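Local coordinates for protein catechol 1,2 dioxygenase (Acinetobacter radioresistens, PDB 2XSU) that probably catalyses the intradiol cleavage of catechol by O2 to cis,cis-muconate, using a bound ferric iron as cofactor, at residues 106-111 against 307-312; 115-120 against 179-184; 154-159 against 226-231; 236-241 against 289-294. The protein carries 1 engineered substitution. All coordinates share one frame; numbering follows the deposited sequence.

Contact 1. Residues 106-111 against 307-312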
loop_
_atom_site.group_PDB
_atom_site.type_symbol
_atom_site.label_atom_id
_atom_site.label_comp_id
_atom_site.label_asym_id
_atom_site.label_seq_id
_atom_site.Cartn_x
_atom_site.Cartn_y
_atom_site.Cartn_z
ATOM N N THR A 106 -24.916 -3.619 -3.141
ATOM C CA THR A 106 -23.882 -2.739 -3.676
ATOM C C THR A 106 -22.790 -2.480 -2.638
ATOM O O THR A 106 -22.761 -3.161 -1.587
ATOM C CB THR A 106 -24.466 -1.473 -4.355
ATOM O OG1 THR A 106 -23.460 -0.909 -5.204
ATOM C CG2 THR A 106 -24.980 -0.438 -3.326
ATOM N N ILE A 107 -21.876 -1.560 -2.938
ATOM C CA ILE A 107 -20.655 -1.462 -2.121
ATOM C C ILE A 107 -20.905 -0.948 -0.713
ATOM O O ILE A 107 -21.838 -0.128 -0.483
ATOM C CB ILE A 107 -19.567 -0.627 -2.806
ATOM C CG1 ILE A 107 -19.935 0.858 -2.807
ATOM C CG2 ILE A 107 -19.324 -1.184 -4.225
ATOM C CD1 ILE A 107 -18.766 1.771 -3.360
ATOM N N GLU A 108 -20.113 -1.455 0.225
ATOM C CA GLU A 108 -20.178 -0.989 1.615
ATOM C C GLU A 108 -19.592 0.423 1.782
ATOM O O GLU A 108 -20.090 1.191 2.605
ATOM C CB GLU A 108 -19.382 -1.962 2.493
ATOM C CG GLU A 108 -19.467 -1.715 4.000
ATOM C CD GLU A 108 -18.665 -2.750 4.799
ATOM O OE1 GLU A 108 -18.649 -3.941 4.406
ATOM O OE2 GLU A 108 -18.062 -2.377 5.836
ATOM N N GLY A 109 -18.532 0.752 1.031
ATOM C CA GLY A 109 -17.737 1.941 1.317
ATOM C C GLY A 109 -16.868 1.700 2.542
ATOM O O GLY A 109 -16.990 0.666 3.212
ATOM N N PRO A 110 -16.015 2.675 2.863
ATOM C CA PRO A 110 -15.058 2.503 3.933
ATOM C C PRO A 110 -15.441 3.115 5.268
ATOM O O PRO A 110 -14.566 3.184 6.167
ATOM C CB PRO A 110 -13.819 3.225 3.369
ATOM C CG PRO A 110 -14.374 4.365 2.610
ATOM C CD PRO A 110 -15.695 3.827 2.012
ATOM N N LEU A 111 -16.703 3.526 5.432
ATOM C CA LEU A 111 -17.040 4.400 6.584
ATOM C C LEU A 111 -18.050 3.807 7.586
ATOM O O LEU A 111 -18.621 4.540 8.427
ATOM C CB LEU A 111 -17.498 5.784 6.092
ATOM C CG LEU A 111 -16.520 6.491 5.150
ATOM C CD1 LEU A 111 -17.120 7.834 4.669
ATOM C CD2 LEU A 111 -15.140 6.682 5.790
ATOM N N ARG A 307 -14.089 -7.970 7.289
ATOM C CA ARG A 307 -13.390 -6.751 6.914
ATOM C C ARG A 307 -13.083 -5.971 8.194
ATOM O O ARG A 307 -13.905 -5.954 9.125
ATOM C CB ARG A 307 -14.298 -5.925 5.974
ATOM C CG ARG A 307 -13.614 -4.682 5.424
ATOM C CD ARG A 307 -14.465 -3.922 4.374
ATOM N NE ARG A 307 -13.792 -2.678 4.012
ATOM C CZ ARG A 307 -14.245 -1.789 3.134
ATOM N NH1 ARG A 307 -15.400 -2.003 2.491
ATOM N NH2 ARG A 307 -13.538 -0.685 2.886
ATOM N N ARG A 308 -11.911 -5.339 8.263
ATOM C CA ARG A 308 -11.590 -4.502 9.422
ATOM C C ARG A 308 -12.468 -3.255 9.409
ATOM O O ARG A 308 -12.551 -2.538 8.396
ATOM C CB ARG A 308 -10.105 -4.120 9.460
ATOM C CG ARG A 308 -9.701 -3.422 10.779
ATOM C CD ARG A 308 -8.196 -3.416 10.954
ATOM N NE ARG A 308 -7.542 -2.604 9.948
ATOM C CZ ARG A 308 -6.227 -2.635 9.713
ATOM N NH1 ARG A 308 -5.442 -3.464 10.396
ATOM N NH2 ARG A 308 -5.719 -1.868 8.766
ATOM N N ARG A 309 -13.199 -3.061 10.499
ATOM C CA ARG A 309 -14.146 -1.952 10.566
ATOM C C ARG A 309 -13.943 -1.213 11.864
ATOM O O ARG A 309 -13.614 -1.830 12.891
ATOM C CB ARG A 309 -15.581 -2.472 10.471
ATOM C CG ARG A 309 -15.901 -3.005 9.077
ATOM C CD ARG A 309 -17.116 -3.863 9.094
ATOM N NE ARG A 309 -17.489 -4.391 7.776
ATOM C CZ ARG A 309 -17.642 -5.678 7.487
ATOM N NH1 ARG A 309 -17.378 -6.631 8.387
ATOM N NH2 ARG A 309 -18.025 -6.024 6.249
ATOM N N ALA A 310 -14.094 0.105 11.799
ATOM C CA ALA A 310 -14.050 0.941 12.996
ATOM C C ALA A 310 -15.134 0.505 14.004
ATOM O O ALA A 310 -16.146 -0.084 13.639
ATOM C CB ALA A 310 -14.225 2.389 12.598
ATOM N N SER A 311 -14.883 0.759 15.287
ATOM C CA SER A 311 -15.888 0.537 16.325
ATOM C C SER A 311 -15.734 1.614 17.399
ATOM O O SER A 311 -14.654 2.189 17.563
ATOM C CB SER A 311 -15.781 -0.873 16.925
ATOM O OG SER A 311 -14.556 -1.022 17.628
ATOM N N ALA A 312 -16.824 1.916 18.092
ATOM C CA ALA A 312 -16.795 2.952 19.131
ATOM C C ALA A 312 -17.898 2.698 20.139
ATOM O O ALA A 312 -18.649 1.735 20.006
ATOM C CB ALA A 312 -16.921 4.338 18.516
ATOM O OXT ALA A 312 -18.030 3.436 21.136
HETATM O O HOH W 1 -16.997 -4.521 2.144
HETATM O O HOH W 2 -14.661 1.469 9.211
#
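Glu108 is gripped side-on by Arg309: NH2 of Arg309 donates to OE1 of Glu108 at 2.9 Å, and NE to OE2 at the same length. Both bonds are nearly straight (174° and 172°), reach the syn side of each oxygen and lie within the guanidinium plane but somewhat out of the carboxylate plane. Arg309 NH2 has a further acceptor in Val305 O. Glu108 OE1 also takes a hydrogen from water 1 at 2.9 Å, and that water accepts from Arg307 NH1 at 3.0 Å, tying a second arginine to the carboxylate. Here the C-terminal tail lies against the loop between helix 82-96 and strand 113-114, beside the ferric site of the intradiol dioxygenase domain. Arg307, with CG anti to the backbone N (chi1 -175°), brings NH2 to 3.7 Å from Pro110 CA; its guanidinium also makes a cation-pi contact with Trp58 of the second subunit. Gly109 N is hydrogen-bonded to Glu83 OE2. Ala310 N donates to water 2, whose bond to Pro110 O is weak.

Contact 2. Residues 115-120 against 179-184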
loop_
_atom_site.group_PDB
_atom_site.type_symbol
_atom_site.label_atom_id
_atom_site.label_comp_id
_atom_site.label_asym_id
_atom_site.label_seq_id
_atom_site.Cartn_x
_atom_site.Cartn_y
_atom_site.Cartn_z
ATOM N N GLY A 115 -21.174 -0.414 16.716
ATOM C CA GLY A 115 -21.555 0.050 18.071
ATOM C C GLY A 115 -22.671 1.085 18.147
ATOM O O GLY A 115 -22.892 1.680 19.214
ATOM N N ALA A 116 -23.391 1.297 17.039
ATOM C CA ALA A 116 -24.402 2.363 17.005
ATOM C C ALA A 116 -25.586 2.064 17.924
ATOM O O ALA A 116 -25.895 0.889 18.204
ATOM C CB ALA A 116 -24.888 2.592 15.550
ATOM N N PRO A 117 -26.267 3.125 18.393
ATOM C CA PRO A 117 -27.441 2.918 19.243
ATOM C C PRO A 117 -28.483 2.012 18.575
ATOM O O PRO A 117 -28.756 2.172 17.366
ATOM C CB PRO A 117 -28.003 4.337 19.420
ATOM C CG PRO A 117 -26.865 5.233 19.232
ATOM C CD PRO A 117 -25.982 4.552 18.179
ATOM N N GLU A 118 -29.052 1.077 19.337
ATOM C CA GLU A 118 -30.069 0.155 18.851
ATOM C C GLU A 118 -31.444 0.474 19.444
ATOM O O GLU A 118 -31.553 0.752 20.647
ATOM C CB GLU A 118 -29.686 -1.287 19.216
ATOM C CG GLU A 118 -30.620 -2.356 18.649
ATOM C CD GLU A 118 -30.253 -3.769 19.107
ATOM O OE1 GLU A 118 -29.366 -4.386 18.477
ATOM O OE2 GLU A 118 -30.845 -4.252 20.111
ATOM N N SER A 119 -32.488 0.378 18.616
ATOM C CA SER A 119 -33.869 0.523 19.071
ATOM C C SER A 119 -34.832 -0.324 18.233
ATOM O O SER A 119 -34.480 -0.841 17.149
ATOM C CB SER A 119 -34.253 2.009 19.043
ATOM O OG SER A 119 -34.113 2.501 17.721
ATOM N N VAL A 120 -36.050 -0.497 18.734
ATOM C CA VAL A 120 -37.034 -1.306 18.055
ATOM C C VAL A 120 -38.029 -0.456 17.264
ATOM O O VAL A 120 -38.687 0.444 17.836
ATOM C CB VAL A 120 -37.802 -2.188 19.070
ATOM C CG1 VAL A 120 -38.909 -2.933 18.359
ATOM C CG2 VAL A 120 -36.838 -3.151 19.737
ATOM N N LEU A 179 -26.054 10.220 12.905
ATOM C CA LEU A 179 -26.500 9.630 11.622
ATOM C C LEU A 179 -26.067 8.170 11.424
ATOM O O LEU A 179 -25.857 7.731 10.290
ATOM C CB LEU A 179 -26.063 10.533 10.436
ATOM C CG LEU A 179 -26.398 12.025 10.636
ATOM C CD1 LEU A 179 -25.813 12.877 9.504
ATOM C CD2 LEU A 179 -27.930 12.244 10.714
ATOM N N ARG A 180 -25.971 7.431 12.531
ATOM C CA ARG A 180 -25.717 5.984 12.499
ATOM C C ARG A 180 -26.633 5.317 13.512
ATOM O O ARG A 180 -26.580 5.631 14.704
ATOM C CB ARG A 180 -24.246 5.703 12.877
ATOM C CG ARG A 180 -23.207 6.392 11.989
ATOM C CD ARG A 180 -21.794 6.170 12.550
ATOM N NE ARG A 180 -20.782 6.807 11.725
ATOM C CZ ARG A 180 -20.286 6.284 10.603
ATOM N NH1 ARG A 180 -20.720 5.093 10.180
ATOM N NH2 ARG A 180 -19.378 6.963 9.919
ATOM N N ARG A 181 -27.457 4.380 13.064
ATOM C CA ARG A 181 -28.412 3.685 13.941
ATOM C C ARG A 181 -28.617 2.234 13.529
ATOM O O ARG A 181 -28.500 1.881 12.336
ATOM C CB ARG A 181 -29.768 4.382 13.965
ATOM C CG ARG A 181 -29.791 5.798 14.541
ATOM C CD ARG A 181 -29.468 5.835 16.049
ATOM N NE ARG A 181 -29.653 7.209 16.535
ATOM C CZ ARG A 181 -28.714 8.139 16.570
ATOM N NH1 ARG A 181 -27.473 7.864 16.182
ATOM N NH2 ARG A 181 -28.998 9.377 17.016
ATOM N N THR A 182 -28.995 1.410 14.507
ATOM C CA THR A 182 -29.489 0.075 14.245
ATOM C C THR A 182 -30.943 0.060 14.679
ATOM O O THR A 182 -31.245 0.402 15.840
ATOM C CB THR A 182 -28.708 -0.979 15.062
ATOM O OG1 THR A 182 -27.344 -0.967 14.635
ATOM C CG2 THR A 182 -29.310 -2.386 14.880
ATOM N N ILE A 183 -31.807 -0.355 13.765
ATOM C CA ILE A 183 -33.264 -0.430 14.012
ATOM C C ILE A 183 -33.714 -1.885 13.833
ATOM O O ILE A 183 -33.511 -2.484 12.780
ATOM C CB ILE A 183 -34.097 0.466 13.053
ATOM C CG1 ILE A 183 -33.594 1.901 13.038
ATOM C CG2 ILE A 183 -35.586 0.452 13.473
ATOM C CD1 ILE A 183 -34.193 2.757 11.894
ATOM N N LEU A 184 -34.357 -2.465 14.854
ATOM C CA LEU A 184 -34.883 -3.825 14.691
ATOM C C LEU A 184 -36.303 -3.736 14.182
ATOM O O LEU A 184 -37.107 -2.982 14.724
ATOM C CB LEU A 184 -34.851 -4.616 16.026
ATOM C CG LEU A 184 -33.501 -4.689 16.740
ATOM C CD1 LEU A 184 -33.643 -5.347 18.154
ATOM C CD2 LEU A 184 -32.480 -5.429 15.876
HETATM O O HOH W 3 -25.668 -1.422 16.738
#
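Ser119 and Leu184 share the shortest backbone bond of the contact, Leu184 N donating to Ser119 O at 2.8 Å. Thr182 supplies the other two: its N donates to Pro117 O at 3.0 Å, almost straight at 174°, and its O accepts from Ser119 N at the same length. This ladder is that of two parallel strands, 118-120 and 180-184, whose directions differ by 28°, with Glu118 opposite Thr182, Ser119 opposite Ile183 and Val120 opposite Leu184. A CA-H...O contact of 3.2 Å from Glu118 CA to Thr182 O supplements it. Water 3 extends the polar pairing beyond the strand by donating to Ala116 O at 2.7 Å while also hydrogen-bonded to Thr182 OG1.

Packing outside the ladder is lighter. Glu118, its CG anti to the backbone N, stretches over the face it shares with Thr182 and Leu184: CG stands 4.0 Å from Thr182 CG2, and OE2 3.6 Å from Leu184 CD1. Val120 CG2 lies 4.2 Å from Leu184 CD1. The Arg181 chain is bent at chi2 (-66°), and Pro117 CG lies over one face of its guanidinium, while NH1 donates back to Arg180 O.

Strand 180-184 also pairs with 155-159 on its other side. Strand 118-120 is thus added to this mixed sheet of the dioxygenase domain chiefly by main-chain bonding, its exposed Glu118 and Val120 side chains contributing modest apolar contact.

Contact 3. Residues 154-159 against 226-231. With FE (Fe (III) ion), chain B.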
loop_
_atom_site.group_PDB
_atom_site.type_symbol
_atom_site.label_atom_id
_atom_site.label_comp_id
_atom_site.label_asym_id
_atom_site.label_seq_id
_atom_site.Cartn_x
_atom_site.Cartn_y
_atom_site.Cartn_z
ATOM N N ALA A 154 -35.592 -8.269 12.263
ATOM C CA ALA A 154 -34.477 -8.056 11.343
ATOM C C ALA A 154 -33.690 -6.825 11.782
ATOM O O ALA A 154 -34.281 -5.825 12.210
ATOM C CB ALA A 154 -34.986 -7.892 9.924
ATOM N N LYS A 155 -32.367 -6.912 11.688
ATOM C CA LYS A 155 -31.468 -5.835 12.103
ATOM C C LYS A 155 -31.173 -4.918 10.909
ATOM O O LYS A 155 -30.472 -5.331 9.983
ATOM C CB LYS A 155 -30.187 -6.471 12.619
ATOM C CG LYS A 155 -29.269 -5.563 13.337
ATOM C CD LYS A 155 -28.187 -6.380 14.033
ATOM C CE LYS A 155 -27.091 -5.493 14.589
ATOM N NZ LYS A 155 -26.103 -6.250 15.428
ATOM N N VAL A 156 -31.711 -3.696 10.933
ATOM C CA VAL A 156 -31.528 -2.729 9.834
ATOM C C VAL A 156 -30.510 -1.706 10.306
ATOM O O VAL A 156 -30.805 -0.881 11.191
ATOM C CB VAL A 156 -32.861 -2.053 9.444
ATOM C CG1 VAL A 156 -32.626 -1.024 8.297
ATOM C CG2 VAL A 156 -33.882 -3.124 9.020
ATOM N N GLU A 157 -29.291 -1.758 9.752
ATOM C CA GLU A 157 -28.243 -0.836 10.148
ATOM C C GLU A 157 -28.091 0.209 9.083
ATOM O O GLU A 157 -27.894 -0.147 7.926
ATOM C CB GLU A 157 -26.913 -1.575 10.335
ATOM C CG GLU A 157 -26.980 -2.661 11.393
ATOM C CD GLU A 157 -25.620 -3.271 11.628
ATOM O OE1 GLU A 157 -24.728 -2.555 12.132
ATOM O OE2 GLU A 157 -25.467 -4.495 11.325
ATOM N N VAL A 158 -28.212 1.486 9.469
ATOM C CA VAL A 158 -28.131 2.606 8.500
ATOM C C VAL A 158 -27.072 3.616 8.915
ATOM O O VAL A 158 -26.872 3.895 10.118
ATOM C CB VAL A 158 -29.519 3.294 8.287
ATOM C CG1 VAL A 158 -30.419 2.419 7.426
ATOM C CG2 VAL A 158 -30.196 3.535 9.618
ATOM N N TRP A 159 -26.347 4.129 7.925
ATOM C CA TRP A 159 -25.446 5.251 8.153
ATOM C C TRP A 159 -25.390 6.137 6.920
ATOM O O TRP A 159 -25.506 5.652 5.790
ATOM C CB TRP A 159 -24.041 4.779 8.635
ATOM C CG TRP A 159 -23.154 3.972 7.628
ATOM C CD1 TRP A 159 -22.050 4.435 6.970
ATOM C CD2 TRP A 159 -23.294 2.580 7.260
ATOM N NE1 TRP A 159 -21.506 3.422 6.187
ATOM C CE2 TRP A 159 -22.243 2.277 6.351
ATOM C CE3 TRP A 159 -24.218 1.574 7.587
ATOM C CZ2 TRP A 159 -22.099 0.998 5.754
ATOM C CZ3 TRP A 159 -24.086 0.299 7.009
ATOM C CH2 TRP A 159 -23.013 0.023 6.091
ATOM N N VAL A 226 -27.850 6.525 1.245
ATOM C CA VAL A 226 -27.892 6.003 2.619
ATOM C C VAL A 226 -27.462 4.536 2.563
ATOM O O VAL A 226 -27.972 3.749 1.743
ATOM C CB VAL A 226 -29.338 6.130 3.210
ATOM C CG1 VAL A 226 -29.433 5.455 4.606
ATOM C CG2 VAL A 226 -29.759 7.624 3.292
ATOM N N HIS A 227 -26.519 4.164 3.433
ATOM C CA HIS A 227 -25.993 2.802 3.477
ATOM C C HIS A 227 -26.864 1.898 4.349
ATOM O O HIS A 227 -27.400 2.356 5.367
ATOM C CB HIS A 227 -24.606 2.858 4.154
ATOM C CG HIS A 227 -23.554 3.548 3.351
ATOM N ND1 HIS A 227 -22.835 2.888 2.379
ATOM C CD2 HIS A 227 -23.049 4.816 3.394
ATOM C CE1 HIS A 227 -21.949 3.719 1.842
ATOM N NE2 HIS A 227 -22.078 4.903 2.417
ATOM N N TYR A 228 -26.915 0.607 4.000
ATOM C CA TYR A 228 -27.628 -0.414 4.770
ATOM C C TYR A 228 -26.823 -1.698 4.936
ATOM O O TYR A 228 -26.270 -2.205 3.960
ATOM C CB TYR A 228 -28.903 -0.828 4.034
ATOM C CG TYR A 228 -30.061 0.109 4.099
ATOM C CD1 TYR A 228 -30.043 1.321 3.400
ATOM C CD2 TYR A 228 -31.229 -0.238 4.818
ATOM C CE1 TYR A 228 -31.133 2.188 3.453
ATOM C CE2 TYR A 228 -32.340 0.622 4.853
ATOM C CZ TYR A 228 -32.271 1.835 4.159
ATOM O OH TYR A 228 -33.318 2.708 4.179
ATOM N N PHE A 229 -26.774 -2.226 6.169
ATOM C CA PHE A 229 -26.645 -3.688 6.375
ATOM C C PHE A 229 -28.010 -4.191 6.849
ATOM O O PHE A 229 -28.597 -3.590 7.759
ATOM C CB PHE A 229 -25.662 -4.065 7.497
ATOM C CG PHE A 229 -24.200 -3.865 7.191
ATOM C CD1 PHE A 229 -23.631 -4.330 5.992
ATOM C CD2 PHE A 229 -23.359 -3.265 8.136
ATOM C CE1 PHE A 229 -22.259 -4.170 5.729
ATOM C CE2 PHE A 229 -22.000 -3.117 7.882
ATOM C CZ PHE A 229 -21.443 -3.557 6.668
ATOM N N VAL A 230 -28.516 -5.283 6.270
ATOM C CA VAL A 230 -29.759 -5.899 6.767
ATOM C C VAL A 230 -29.467 -7.366 7.040
ATOM O O VAL A 230 -28.937 -8.064 6.194
ATOM C CB VAL A 230 -30.958 -5.717 5.805
ATOM C CG1 VAL A 230 -32.286 -6.231 6.480
ATOM C CG2 VAL A 230 -31.115 -4.221 5.391
ATOM N N SER A 231 -29.804 -7.834 8.240
ATOM C CA SER A 231 -29.540 -9.241 8.590
ATOM C C SER A 231 -30.689 -9.778 9.431
ATOM O O SER A 231 -31.362 -9.000 10.101
ATOM C CB SER A 231 -28.205 -9.377 9.335
ATOM O OG SER A 231 -28.164 -8.633 10.553
HETATM FE FE FE B . -21.187 6.708 1.869
HETATM O O HOH W 4 -27.578 -6.030 9.957
HETATM O O HOH W 5 -19.209 5.890 1.988
#
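Trp159 and His227 form the tight end of the side-chain packing in this strand pair. His227 CB sits over the face of the indole, 3.3 Å from the centroid of the six-membered ring, and the imidazole makes an offset stack with the five-membered ring, planes 8° apart and centroids 4.3 Å apart. Trp159 reaches back across its partner strand because CG lies between the backbone N and the carbonyl carbon (chi1 67°). Its CH2 then comes over one face of Phe229, 3.8 Å from CE2, completing an aromatic cluster. The stacked imidazole binds the ferric iron through NE2 at 2.1 Å; Tyr167, Tyr201, His225 and water 5 are the other ligands, the two-tyrosine, two-histidine site of intradiol dioxygenases.

The strands 155-159 and 221-231 run antiparallel in the central sheet of that domain. Glu157 and Phe229 are a hydrogen-bonded pair, with Glu157 N donating to Phe229 O at 2.8 Å. On the reverse face Val158 CG1 points at the middle of the Tyr228 ring, 3.7 Å from its centroid and 11° off the normal, a CH-pi contact.

Toward Lys155 and Ser231 aromatic packing gives way to polar, partly exposed side chains. Backbone bonds between these two persist in both directions, and water 4 adds to them: it accepts from Ser231 OG at 2.7 Å and donates to Lys155 O and Glu157 OE2. The other carboxylate oxygen, Glu157 OE1, is hydrogen-bonded to Tyr112 OH.

Contact 4. Residues 236-241 against 289-294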
loop_
_atom_site.group_PDB
_atom_site.type_symbol
_atom_site.label_atom_id
_atom_site.label_comp_id
_atom_site.label_asym_id
_atom_site.label_seq_id
_atom_site.Cartn_x
_atom_site.Cartn_y
_atom_site.Cartn_z
ATOM N N ARG A 236 -29.899 -14.485 4.267
ATOM C CA ARG A 236 -28.603 -14.018 3.791
ATOM C C ARG A 236 -28.424 -12.533 4.145
ATOM O O ARG A 236 -29.293 -11.731 3.816
ATOM C CB ARG A 236 -28.515 -14.187 2.275
ATOM C CG ARG A 236 -28.805 -15.605 1.768
ATOM C CD ARG A 236 -28.520 -15.689 0.267
ATOM N NE ARG A 236 -27.091 -15.813 -0.046
ATOM C CZ ARG A 236 -26.500 -15.230 -1.095
ATOM N NH1 ARG A 236 -27.187 -14.410 -1.881
ATOM N NH2 ARG A 236 -25.213 -15.429 -1.334
ATOM N N LYS A 237 -27.303 -12.189 4.766
ATOM C CA LYS A 237 -26.998 -10.774 5.091
ATOM C C LYS A 237 -26.848 -9.958 3.807
ATOM O O LYS A 237 -26.262 -10.426 2.808
ATOM C CB LYS A 237 -25.725 -10.657 5.912
ATOM C CG LYS A 237 -25.473 -9.239 6.431
ATOM C CD LYS A 237 -24.347 -9.231 7.447
ATOM C CE LYS A 237 -24.192 -7.849 8.109
ATOM N NZ LYS A 237 -23.327 -7.941 9.334
ATOM N N LEU A 238 -27.371 -8.739 3.859
ATOM C CA LEU A 238 -27.387 -7.856 2.704
ATOM C C LEU A 238 -26.606 -6.592 2.984
ATOM O O LEU A 238 -26.814 -5.949 4.006
ATOM C CB LEU A 238 -28.819 -7.490 2.329
ATOM C CG LEU A 238 -29.032 -6.424 1.230
ATOM C CD1 LEU A 238 -28.505 -6.915 -0.121
ATOM C CD2 LEU A 238 -30.489 -6.033 1.101
ATOM N N THR A 239 -25.713 -6.248 2.048
ATOM C CA THR A 239 -25.026 -4.952 2.053
ATOM C C THR A 239 -25.586 -4.167 0.880
ATOM O O THR A 239 -25.494 -4.603 -0.268
ATOM C CB THR A 239 -23.499 -5.105 1.884
ATOM O OG1 THR A 239 -22.968 -5.885 2.972
ATOM C CG2 THR A 239 -22.798 -3.698 1.843
ATOM N N THR A 240 -26.217 -3.023 1.153
ATOM C CA THR A 240 -26.838 -2.257 0.057
ATOM C C THR A 240 -26.887 -0.756 0.361
ATOM O O THR A 240 -26.263 -0.300 1.316
ATOM C CB THR A 240 -28.237 -2.845 -0.311
ATOM O OG1 THR A 240 -28.670 -2.326 -1.585
ATOM C CG2 THR A 240 -29.241 -2.541 0.776
ATOM N N GLN A 241 -27.531 0.007 -0.528
ATOM C CA GLN A 241 -27.817 1.425 -0.293
ATOM C C GLN A 241 -29.049 1.823 -1.092
ATOM O O GLN A 241 -29.510 1.064 -1.932
ATOM C CB GLN A 241 -26.661 2.310 -0.724
ATOM C CG GLN A 241 -26.490 2.467 -2.200
ATOM C CD GLN A 241 -25.266 3.293 -2.555
ATOM O OE1 GLN A 241 -24.418 3.593 -1.693
ATOM N NE2 GLN A 241 -25.167 3.654 -3.832
ATOM N N PHE A 289 -38.181 2.690 1.316
ATOM C CA PHE A 289 -37.222 1.699 0.880
ATOM C C PHE A 289 -37.512 0.345 1.562
ATOM O O PHE A 289 -37.117 0.101 2.724
ATOM C CB PHE A 289 -35.796 2.199 1.150
ATOM C CG PHE A 289 -34.716 1.305 0.572
ATOM C CD1 PHE A 289 -34.533 1.220 -0.808
ATOM C CD2 PHE A 289 -33.866 0.576 1.423
ATOM C CE1 PHE A 289 -33.514 0.398 -1.349
ATOM C CE2 PHE A 289 -32.861 -0.256 0.895
ATOM C CZ PHE A 289 -32.693 -0.340 -0.493
ATOM N N ASN A 290 -38.232 -0.511 0.838
ATOM C CA ASN A 290 -38.502 -1.876 1.282
ATOM C C ASN A 290 -37.325 -2.770 0.968
ATOM O O ASN A 290 -36.549 -2.517 0.011
ATOM C CB ASN A 290 -39.790 -2.412 0.634
ATOM C CG ASN A 290 -40.973 -1.539 0.928
ATOM O OD1 ASN A 290 -41.181 -1.119 2.081
ATOM N ND2 ASN A 290 -41.741 -1.215 -0.108
ATOM N N VAL A 291 -37.152 -3.786 1.797
ATOM C CA VAL A 291 -36.047 -4.711 1.637
ATOM C C VAL A 291 -36.576 -6.133 1.571
ATOM O O VAL A 291 -37.361 -6.549 2.425
ATOM C CB VAL A 291 -35.039 -4.601 2.789
ATOM C CG1 VAL A 291 -33.949 -5.650 2.643
ATOM C CG2 VAL A 291 -34.395 -3.207 2.809
ATOM N N GLU A 292 -36.127 -6.865 0.563
ATOM C CA GLU A 292 -36.446 -8.287 0.432
ATOM C C GLU A 292 -35.183 -9.115 0.640
ATOM O O GLU A 292 -34.170 -8.940 -0.067
ATOM C CB GLU A 292 -37.047 -8.534 -0.955
ATOM C CG GLU A 292 -37.325 -9.966 -1.330
ATOM C CD GLU A 292 -37.912 -10.068 -2.742
ATOM O OE1 GLU A 292 -39.083 -9.668 -2.934
ATOM O OE2 GLU A 292 -37.186 -10.511 -3.663
ATOM N N LEU A 293 -35.241 -10.014 1.616
ATOM C CA LEU A 293 -34.129 -10.901 1.943
ATOM C C LEU A 293 -34.350 -12.309 1.383
ATOM O O LEU A 293 -35.496 -12.791 1.301
ATOM C CB LEU A 293 -33.930 -10.985 3.468
ATOM C CG LEU A 293 -33.598 -9.690 4.204
ATOM C CD1 LEU A 293 -33.510 -9.965 5.715
ATOM C CD2 LEU A 293 -32.287 -9.121 3.682
ATOM N N VAL A 294 -33.249 -12.944 1.002
ATOM C CA VAL A 294 -33.263 -14.308 0.451
ATOM C C VAL A 294 -32.994 -15.293 1.595
ATOM O O VAL A 294 -32.139 -15.052 2.443
ATOM C CB VAL A 294 -32.205 -14.448 -0.678
ATOM C CG1 VAL A 294 -32.140 -15.883 -1.226
ATOM C CG2 VAL A 294 -32.493 -13.451 -1.822
HETATM O O HOH W 6 -30.736 -11.518 1.344
#
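In the beta-sandwich of the intradiol dioxygenase fold, Leu238 and Thr240 of strand 238-244 turn toward Phe289 and Val291 of the broken strand 284-293 without the two strands being hydrogen-bonded neighbours. The segments run roughly antiparallel, their end-to-end directions 157° apart, and diverge: Arg236 CA is 5.7 Å from Val294 CA, whereas Gln241 CA and Phe289 CA are 9.5 Å apart.

At the close end the backbones meet. Arg236 N donates to Val294 O at 2.9 Å along a nearly straight line (174°), and water 6 makes a second link, accepting from Val294 N and donating to Arg236 O. The aliphatic part of Arg236 runs beside Val294, CD to CG1 at 3.9 Å. NH2 of Arg236 forms a salt bridge with Asp94 OD1 and a hydrogen bond with Pro301 O, outside the contact.

Where the strands part, side chains fill the gap. Leu238 CD2 comes 3.8 Å from Val291 CG1, and Leu238 CB is 4.1 Å from Leu293 CD2. Phe289, its CG anti to the backbone N (chi1 -173°), spans the wide end; Thr240 CG2 approaches the ring edge, 4.3 Å from CE2, while Thr240 OG1 is hydrogen-bonded to Pro104 O. Tyr228 also meets this ring. At the ring's far tip, CZ of Phe289 lies 3.8 Å from Gln241 O, a buried carbonyl oxygen with no hydrogen-bond partner in the model.

Overall arrangement
Contacts 3 and 4 are the buried pair, and strands 221-231 and 238-244 join them as sheet neighbours: Val230 O with Leu238 N, Tyr228 N with Thr240 O. Contact 2 continues the same sheet outward through strand 180-184, which bonds to 155-159, and is more exposed. Contact 1 lies outside this sheet, yet touches three others: Glu108 packs on Phe229, Leu111 O meets Arg180 NH1, and Thr106 N meets Thr239 O. Chemistry follows place. Charge and water dominate contact 1, a main-chain ladder contact 2, a ladder with aromatic stacking contact 3, and apolar side chains most of contact 4. Only contact 3 contains an iron ligand, although contact 1 lies close to the metal.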